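Local coordinates for projannalysin (Methanocaldococcus jannaschii, PDB 4JIX), which is the zymogen of a minigluzincin, a soluble zinc metallopeptidase that probably hydrolyses peptide bonds with a bound zinc ion, at residues V57-I69 with C100-I112. The protein carries 1 engineered substitution. Numbering follows the deposited sequence.
Sequences VENFDEELLHYII and CDEIELKIIQKLI
Tyr67 and Leu64 enter helix 100-111 as knobs into holes, joining the N-terminal part of helix 62-78 of this gluzincin fold, which carries the zinc ligands His71 and His75 farther on, to the C-terminal helix. The axes of the short segments 62-69 and 100-111 cross at -109° and approach to 10.1 Å. Followed outward, Tyr67 CB and CG both rest on Ile103 CG2, each at 3.6 Å; CD1 stays on Ile103 CG2 and CD1, CD2 meets Ile107 CD1, CE1 passes Cys100 SG, CE2 lies beside Glu104 CG, and CZ approaches Glu104 OE2. The sulfur is 88° off the ring normal, an edge-on sulfur-aromatic contact. With CG anti to the backbone N (chi1 -173°), the ring reaches across to Glu104, where Tyr67 OH donates to Glu104 OE2 at 2.5 Å, meeting it from above the carboxylate plane. A phenylalanine here would probably leave Glu104 OE2 without this donor, although a glycerol also bonds to that oxygen. Leu64 fills the neighbouring hole, its CD2 3.7 Å from Lys106 CB and its CD1 against Lys110 CG. Lys110 CG lies over one Phe60 face, 4.3 Å from the centroid (CH-pi), and bends at chi2 and chi3 keep CE near CD2 and CE2. At the exposed margin Lys106 NZ makes a salt bridge with Glu63, its 3.0 Å hydrogen bond using the syn lone pair of OE2, and a water donating to Glu63 OE1 accepts from Lys106 NZ.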
ATOM      1  N   VAL A  57       8.049  -9.128  -2.079  1.00 53.32           N
ATOM      2  CA  VAL A  57       8.019 -10.550  -2.460  1.00 54.35           C
ATOM      3  C   VAL A  57       8.507 -11.443  -1.292  1.00 62.39           C
ATOM      4  O   VAL A  57       7.967 -12.533  -1.080  1.00 62.95           O
ATOM      5  CB  VAL A  57       8.849 -10.765  -3.749  1.00 58.17           C
ATOM      6  CG1 VAL A  57       9.183 -12.247  -3.993  1.00 59.35           C
ATOM      7  CG2 VAL A  57       8.125 -10.168  -4.947  1.00 56.10           C
ATOM      8  N   GLU A  58       9.476 -10.953  -0.516  1.00 60.82           N
ATOM      9  CA  GLU A  58      10.057 -11.716   0.583  1.00 63.11           C
ATOM     10  C   GLU A  58       9.288 -11.592   1.907  1.00 68.38           C
ATOM     11  O   GLU A  58       9.474 -12.444   2.777  1.00 72.11           O
ATOM     12  CB  GLU A  58      11.520 -11.293   0.784  1.00 65.90           C
ATOM     13  CG  GLU A  58      12.440 -11.869  -0.283  1.00 74.48           C
ATOM     14  CD  GLU A  58      13.848 -11.316  -0.385  1.00 91.50           C
ATOM     15  OE1 GLU A  58      14.192 -10.371   0.362  1.00 84.82           O
ATOM     16  OE2 GLU A  58      14.606 -11.820  -1.245  1.00 85.03           O
ATOM     17  N   ASN A  59       8.429 -10.580   2.070  1.00 62.61           N
ATOM     18  CA  ASN A  59       7.771 -10.371   3.359  1.00 62.04           C
ATOM     19  C   ASN A  59       6.232 -10.347   3.341  1.00 62.52           C
ATOM     20  O   ASN A  59       5.638 -10.499   4.412  1.00 63.96           O
ATOM     21  CB  ASN A  59       8.290  -9.071   3.978  1.00 64.28           C
ATOM     22  CG  ASN A  59       9.762  -9.151   4.338  1.00 86.26           C
ATOM     23  OD1 ASN A  59      10.134  -9.461   5.476  1.00 83.11           O
ATOM     24  ND2 ASN A  59      10.638  -8.940   3.362  1.00 74.45           N
ATOM     25  N   PHE A  60       5.579 -10.158   2.177  1.00 53.46           N
ATOM     26  CA  PHE A  60       4.107 -10.119   2.158  1.00 50.02           C
ATOM     27  C   PHE A  60       3.521 -11.516   2.073  1.00 52.41           C
ATOM     28  O   PHE A  60       4.092 -12.369   1.395  1.00 52.00           O
ATOM     29  CB  PHE A  60       3.589  -9.286   0.969  1.00 49.42           C
ATOM     30  CG  PHE A  60       3.523  -7.781   1.131  1.00 48.86           C
ATOM     31  CD1 PHE A  60       2.600  -7.033   0.412  1.00 49.33           C
ATOM     32  CD2 PHE A  60       4.420  -7.108   1.956  1.00 50.80           C
ATOM     33  CE1 PHE A  60       2.552  -5.643   0.539  1.00 49.71           C
ATOM     34  CE2 PHE A  60       4.386  -5.716   2.065  1.00 52.76           C
ATOM     35  CZ  PHE A  60       3.453  -4.994   1.356  1.00 49.53           C
ATOM     36  N   ASP A  61       2.348 -11.731   2.705  1.00 49.20           N
ATOM     37  CA  ASP A  61       1.620 -13.006   2.658  1.00 50.60           C
ATOM     38  C   ASP A  61       1.147 -13.296   1.219  1.00 51.12           C
ATOM     39  O   ASP A  61       1.023 -12.379   0.410  1.00 48.43           O
ATOM     40  CB  ASP A  61       0.415 -12.979   3.622  1.00 54.11           C
ATOM     41  CG  ASP A  61       0.794 -13.003   5.100  1.00 80.33           C
ATOM     42  OD1 ASP A  61       1.838 -13.622   5.444  1.00 83.39           O
ATOM     43  OD2 ASP A  61       0.025 -12.446   5.921  1.00 90.88           O
ATOM     44  N   GLU A  62       0.860 -14.558   0.924  1.00 47.59           N
ATOM     45  CA  GLU A  62       0.424 -15.001  -0.400  1.00 47.15           C
ATOM     46  C   GLU A  62      -0.806 -14.248  -0.893  1.00 48.20           C
ATOM     47  O   GLU A  62      -0.855 -13.907  -2.063  1.00 46.29           O
ATOM     48  CB  GLU A  62       0.115 -16.500  -0.381  1.00 49.99           C
ATOM     49  CG  GLU A  62       0.044 -17.082  -1.784  1.00 56.57           C
ATOM     50  CD  GLU A  62      -0.255 -18.562  -1.812  1.00 77.69           C
ATOM     51  OE1 GLU A  62       0.194 -19.286  -0.891  1.00 66.52           O
ATOM     52  OE2 GLU A  62      -0.947 -18.996  -2.761  1.00 71.41           O
ATOM     53  N   GLU A  63      -1.812 -14.054  -0.027  1.00 44.65           N
ATOM     54  CA  GLU A  63      -3.030 -13.336  -0.383  1.00 44.36           C
ATOM     55  C   GLU A  63      -2.704 -11.937  -0.972  1.00 45.51           C
ATOM     56  O   GLU A  63      -3.286 -11.566  -1.998  1.00 43.47           O
ATOM     57  CB  GLU A  63      -3.950 -13.193   0.835  1.00 46.23           C
ATOM     58  CG  GLU A  63      -5.123 -12.254   0.575  1.00 54.66           C
ATOM     59  CD  GLU A  63      -5.977 -11.914   1.776  1.00 60.99           C
ATOM     60  OE1 GLU A  63      -7.185 -12.236   1.740  1.00 60.69           O
ATOM     61  OE2 GLU A  63      -5.448 -11.333   2.751  1.00 53.53           O
ATOM     62  N   LEU A  64      -1.761 -11.186  -0.346  1.00 41.66           N
ATOM     63  CA  LEU A  64      -1.407  -9.846  -0.849  1.00 40.75           C
ATOM     64  C   LEU A  64      -0.627  -9.943  -2.140  1.00 44.11           C
ATOM     65  O   LEU A  64      -0.892  -9.175  -3.057  1.00 42.48           O
ATOM     66  CB  LEU A  64      -0.623  -9.004   0.185  1.00 40.68           C
ATOM     67  CG  LEU A  64      -1.190  -8.904   1.616  1.00 44.54           C
ATOM     68  CD1 LEU A  64      -0.426  -7.863   2.418  1.00 43.88           C
ATOM     69  CD2 LEU A  64      -2.699  -8.574   1.627  1.00 43.25           C
ATOM     70  N   LEU A  65       0.304 -10.896  -2.238  1.00 43.31           N
ATOM     71  CA  LEU A  65       1.106 -11.079  -3.461  1.00 43.22           C
ATOM     72  C   LEU A  65       0.228 -11.471  -4.648  1.00 45.76           C
ATOM     73  O   LEU A  65       0.432 -10.964  -5.742  1.00 43.22           O
ATOM     74  CB  LEU A  65       2.211 -12.137  -3.256  1.00 44.85           C
ATOM     75  CG  LEU A  65       3.311 -11.771  -2.251  1.00 50.35           C
ATOM     76  CD1 LEU A  65       4.243 -12.950  -2.020  1.00 52.13           C
ATOM     77  CD2 LEU A  65       4.108 -10.525  -2.702  1.00 49.39           C
ATOM     78  N   HIS A  66      -0.746 -12.382  -4.423  1.00 43.89           N
ATOM     79  CA  HIS A  66      -1.692 -12.835  -5.445  1.00 43.93           C
ATOM     80  C   HIS A  66      -2.502 -11.647  -5.999  1.00 44.52           C
ATOM     81  O   HIS A  66      -2.654 -11.525  -7.210  1.00 43.35           O
ATOM     82  CB  HIS A  66      -2.640 -13.907  -4.861  1.00 45.86           C
ATOM     83  CG  HIS A  66      -3.759 -14.288  -5.784  1.00 49.85           C
ATOM     84  ND1 HIS A  66      -4.974 -13.621  -5.761  1.00 51.18           N
ATOM     85  CD2 HIS A  66      -3.806 -15.246  -6.740  1.00 52.55           C
ATOM     86  CE1 HIS A  66      -5.722 -14.202  -6.687  1.00 51.42           C
ATOM     87  NE2 HIS A  66      -5.058 -15.176  -7.309  1.00 52.60           N
ATOM     88  N   TYR A  67      -3.031 -10.802  -5.105  1.00 41.00           N
ATOM     89  CA  TYR A  67      -3.845  -9.640  -5.473  1.00 40.32           C
ATOM     90  C   TYR A  67      -3.054  -8.635  -6.325  1.00 42.78           C
ATOM     91  O   TYR A  67      -3.597  -8.096  -7.297  1.00 42.79           O
ATOM     92  CB  TYR A  67      -4.384  -8.926  -4.211  1.00 40.32           C
ATOM     93  CG  TYR A  67      -5.370  -7.819  -4.543  1.00 40.59           C
ATOM     94  CD1 TYR A  67      -6.729  -8.092  -4.705  1.00 42.76           C
ATOM     95  CD2 TYR A  67      -4.937  -6.506  -4.743  1.00 40.53           C
ATOM     96  CE1 TYR A  67      -7.633  -7.087  -5.051  1.00 40.79           C
ATOM     97  CE2 TYR A  67      -5.835  -5.492  -5.085  1.00 40.47           C
ATOM     98  CZ  TYR A  67      -7.183  -5.788  -5.229  1.00 43.76           C
ATOM     99  OH  TYR A  67      -8.076  -4.803  -5.579  1.00 45.20           O
ATOM    100  N   ILE A  68      -1.796  -8.362  -5.925  1.00 38.30           N
ATOM    101  CA  ILE A  68      -0.884  -7.415  -6.578  1.00 38.91           C
ATOM    102  C   ILE A  68      -0.569  -7.911  -8.005  1.00 42.31           C
ATOM    103  O   ILE A  68      -0.666  -7.135  -8.953  1.00 40.63           O
ATOM    104  CB  ILE A  68       0.406  -7.250  -5.710  1.00 42.51           C
ATOM    105  CG1 ILE A  68       0.135  -6.408  -4.432  1.00 42.27           C
ATOM    106  CG2 ILE A  68       1.574  -6.664  -6.510  1.00 44.40           C
ATOM    107  CD1 ILE A  68       1.264  -6.610  -3.305  1.00 45.11           C
ATOM    108  N   ILE A  69      -0.179  -9.192  -8.136  1.00 38.63           N
ATOM    109  CA  ILE A  69       0.160  -9.808  -9.423  1.00 38.43           C
ATOM    110  C   ILE A  69      -1.092  -9.855 -10.303  1.00 42.35           C
ATOM    111  O   ILE A  69      -0.993  -9.562 -11.496  1.00 41.86           O
ATOM    112  CB  ILE A  69       0.806 -11.209  -9.236  1.00 41.95           C
ATOM    113  CG1 ILE A  69       2.172 -11.100  -8.513  1.00 41.61           C
ATOM    114  CG2 ILE A  69       0.968 -11.939 -10.589  1.00 42.93           C
ATOM    115  CD1 ILE A  69       2.651 -12.426  -7.831  1.00 42.70           C
ATOM    116  N   CYS A 100     -11.946  -6.397  -2.359  1.00 44.25           N
ATOM    117  CA  CYS A 100     -10.835  -5.611  -2.907  1.00 43.03           C
ATOM    118  C   CYS A 100     -10.422  -4.516  -1.928  1.00 45.17           C
ATOM    119  O   CYS A 100      -9.232  -4.330  -1.707  1.00 43.61           O
ATOM    120  CB  CYS A 100     -11.194  -5.019  -4.267  1.00 43.23           C
ATOM    121  SG  CYS A 100     -11.275  -6.239  -5.592  1.00 47.40           S
ATOM    122  N   ASP A 101     -11.397  -3.797  -1.346  1.00 42.87           N
ATOM    123  CA  ASP A 101     -11.128  -2.725  -0.368  1.00 42.52           C
ATOM    124  C   ASP A 101     -10.376  -3.287   0.841  1.00 44.92           C
ATOM    125  O   ASP A 101      -9.436  -2.653   1.331  1.00 42.44           O
ATOM    126  CB  ASP A 101     -12.443  -2.055   0.085  1.00 44.78           C
ATOM    127  CG  ASP A 101     -13.124  -1.214  -0.978  1.00 49.76           C
ATOM    128  OD1 ASP A 101     -12.474  -0.903  -2.000  1.00 47.77           O
ATOM    129  OD2 ASP A 101     -14.279  -0.807  -0.757  1.00 55.22           O
ATOM    130  N   GLU A 102     -10.779  -4.494   1.292  1.00 41.83           N
ATOM    131  CA  GLU A 102     -10.170  -5.191   2.436  1.00 42.06           C
ATOM    132  C   GLU A 102      -8.714  -5.539   2.202  1.00 43.35           C
ATOM    133  O   GLU A 102      -7.884  -5.273   3.068  1.00 42.86           O
ATOM    134  CB  GLU A 102     -10.907  -6.500   2.737  1.00 44.62           C
ATOM    135  CG  GLU A 102     -12.226  -6.367   3.445  1.00 58.64           C
ATOM    136  CD  GLU A 102     -12.669  -7.749   3.876  1.00 82.98           C
ATOM    137  OE1 GLU A 102     -13.070  -8.545   2.996  1.00 69.43           O
ATOM    138  OE2 GLU A 102     -12.459  -8.083   5.064  1.00 81.35           O
ATOM    139  N   ILE A 103      -8.406  -6.160   1.051  1.00 39.72           N
ATOM    140  CA  ILE A 103      -7.041  -6.562   0.708  1.00 39.73           C
ATOM    141  C   ILE A 103      -6.163  -5.316   0.482  1.00 42.48           C
ATOM    142  O   ILE A 103      -5.013  -5.266   0.936  1.00 42.00           O
ATOM    143  CB  ILE A 103      -7.025  -7.521  -0.511  1.00 42.56           C
ATOM    144  CG1 ILE A 103      -7.775  -8.839  -0.146  1.00 45.15           C
ATOM    145  CG2 ILE A 103      -5.563  -7.824  -0.958  1.00 41.08           C
ATOM    146  CD1 ILE A 103      -8.199  -9.720  -1.340  1.00 49.21           C
ATOM    147  N   GLU A 104      -6.697  -4.324  -0.226  1.00 39.58           N
ATOM    148  CA  GLU A 104      -5.966  -3.084  -0.501  1.00 38.43           C
ATOM    149  C   GLU A 104      -5.618  -2.359   0.801  1.00 42.43           C
ATOM    150  O   GLU A 104      -4.517  -1.817   0.913  1.00 40.99           O
ATOM    151  CB  GLU A 104      -6.775  -2.180  -1.440  1.00 39.83           C
ATOM    152  CG  GLU A 104      -6.731  -2.681  -2.878  1.00 45.10           C
ATOM    153  CD  GLU A 104      -7.650  -1.978  -3.859  1.00 57.78           C
ATOM    154  OE1 GLU A 104      -8.341  -1.015  -3.458  1.00 48.74           O
ATOM    155  OE2 GLU A 104      -7.653  -2.374  -5.045  1.00 48.15           O
ATOM    156  N   LEU A 105      -6.511  -2.411   1.808  1.00 39.34           N
ATOM    157  CA  LEU A 105      -6.201  -1.796   3.102  1.00 40.21           C
ATOM    158  C   LEU A 105      -5.070  -2.572   3.826  1.00 44.12           C
ATOM    159  O   LEU A 105      -4.216  -1.946   4.465  1.00 43.58           O
ATOM    160  CB  LEU A 105      -7.442  -1.695   4.001  1.00 40.72           C
ATOM    161  CG  LEU A 105      -7.230  -0.891   5.294  1.00 44.99           C
ATOM    162  CD1 LEU A 105      -6.968   0.587   5.001  1.00 44.94           C
ATOM    163  CD2 LEU A 105      -8.372  -1.100   6.259  1.00 46.22           C
ATOM    164  N   LYS A 106      -5.040  -3.914   3.687  1.00 40.70           N
ATOM    165  CA  LYS A 106      -3.970  -4.723   4.280  1.00 40.43           C
ATOM    166  C   LYS A 106      -2.616  -4.331   3.662  1.00 42.74           C
ATOM    167  O   LYS A 106      -1.631  -4.191   4.388  1.00 43.49           O
ATOM    168  CB  LYS A 106      -4.237  -6.223   4.104  1.00 42.29           C
ATOM    169  CG  LYS A 106      -5.427  -6.734   4.918  1.00 46.15           C
ATOM    170  CD  LYS A 106      -5.607  -8.237   4.681  1.00 49.65           C
ATOM    171  CE  LYS A 106      -6.876  -8.767   5.305  1.00 59.73           C
ATOM    172  NZ  LYS A 106      -7.034 -10.230   5.037  1.00 67.61           N
ATOM    173  N   ILE A 107      -2.587  -4.115   2.333  1.00 37.60           N
ATOM    174  CA  ILE A 107      -1.386  -3.689   1.602  1.00 36.70           C
ATOM    175  C   ILE A 107      -0.928  -2.324   2.138  1.00 40.57           C
ATOM    176  O   ILE A 107       0.240  -2.151   2.509  1.00 39.78           O
ATOM    177  CB  ILE A 107      -1.639  -3.668   0.074  1.00 38.78           C
ATOM    178  CG1 ILE A 107      -1.855  -5.127  -0.452  1.00 38.60           C
ATOM    179  CG2 ILE A 107      -0.469  -2.946  -0.680  1.00 39.76           C
ATOM    180  CD1 ILE A 107      -2.492  -5.221  -1.900  1.00 41.09           C
ATOM    181  N   ILE A 108      -1.850  -1.366   2.205  1.00 38.40           N
ATOM    182  CA  ILE A 108      -1.522  -0.018   2.696  1.00 38.51           C
ATOM    183  C   ILE A 108      -0.928  -0.101   4.111  1.00 41.52           C
ATOM    184  O   ILE A 108       0.109   0.512   4.376  1.00 40.74           O
ATOM    185  CB  ILE A 108      -2.787   0.903   2.649  1.00 41.66           C
ATOM    186  CG1 ILE A 108      -3.165   1.211   1.177  1.00 42.17           C
ATOM    187  CG2 ILE A 108      -2.556   2.218   3.429  1.00 41.16           C
ATOM    188  CD1 ILE A 108      -4.563   1.730   0.946  1.00 46.89           C
ATOM    189  N   GLN A 109      -1.556  -0.893   4.996  1.00 37.86           N
ATOM    190  CA  GLN A 109      -1.154  -0.980   6.398  1.00 38.76           C
ATOM    191  C   GLN A 109       0.091  -1.857   6.623  1.00 42.63           C
ATOM    192  O   GLN A 109       0.654  -1.835   7.715  1.00 43.31           O
ATOM    193  CB  GLN A 109      -2.338  -1.351   7.298  1.00 40.42           C
ATOM    194  CG  GLN A 109      -3.354  -0.172   7.232  1.00 45.46           C
ATOM    195  CD  GLN A 109      -4.606  -0.231   8.090  1.00 55.94           C
ATOM    196  OE1 GLN A 109      -5.253   0.795   8.317  1.00 51.41           O
ATOM    197  NE2 GLN A 109      -5.012  -1.406   8.544  1.00 43.79           N
ATOM    198  N   LYS A 110       0.613  -2.483   5.568  1.00 39.77           N
ATOM    199  CA  LYS A 110       1.921  -3.142   5.631  1.00 40.41           C
ATOM    200  C   LYS A 110       3.009  -2.074   5.433  1.00 43.90           C
ATOM    201  O   LYS A 110       4.173  -2.316   5.746  1.00 45.06           O
ATOM    202  CB  LYS A 110       2.051  -4.227   4.524  1.00 40.80           C
ATOM    203  CG  LYS A 110       1.371  -5.561   4.846  1.00 47.20           C
ATOM    204  CD  LYS A 110       1.957  -6.308   6.035  1.00 50.23           C
ATOM    205  CE  LYS A 110       3.270  -6.989   5.733  1.00 59.84           C
ATOM    206  NZ  LYS A 110       3.848  -7.599   6.961  1.00 69.57           N
ATOM    207  N   LEU A 111       2.632  -0.900   4.864  1.00 38.72           N
ATOM    208  CA  LEU A 111       3.594   0.146   4.507  1.00 39.96           C
ATOM    209  C   LEU A 111       3.482   1.415   5.331  1.00 43.82           C
ATOM    210  O   LEU A 111       4.430   2.207   5.343  1.00 42.93           O
ATOM    211  CB  LEU A 111       3.438   0.482   3.014  1.00 39.90           C
ATOM    212  CG  LEU A 111       3.558  -0.747   2.077  1.00 44.54           C
ATOM    213  CD1 LEU A 111       2.985  -0.443   0.717  1.00 44.52           C
ATOM    214  CD2 LEU A 111       4.991  -1.207   1.963  1.00 46.40           C
ATOM    215  N   ILE A 112       2.343   1.614   6.019  1.00 40.73           N
ATOM    216  CA  ILE A 112       2.110   2.759   6.922  1.00 43.22           C
ATOM    217  C   ILE A 112       1.593   2.216   8.259  1.00 40.12           C
ATOM    218  O   ILE A 112       1.722   2.919   9.282  1.00 44.56           O
ATOM    219  CB  ILE A 112       1.172   3.858   6.331  1.00 45.40           C
ATOM    220  CG1 ILE A 112      -0.304   3.387   6.206  1.00 44.36           C
ATOM    221  CG2 ILE A 112       1.715   4.414   5.004  1.00 44.96           C
ATOM    222  CD1 ILE A 112      -1.331   4.559   6.032  1.00 48.18           C
ATOM    223  OXT ILE A 112       1.028   1.099   8.277  1.00 42.72           O
TER
HETATM  224  O   HOH W   1      -9.197 -10.191   2.747  1.00 58.53           O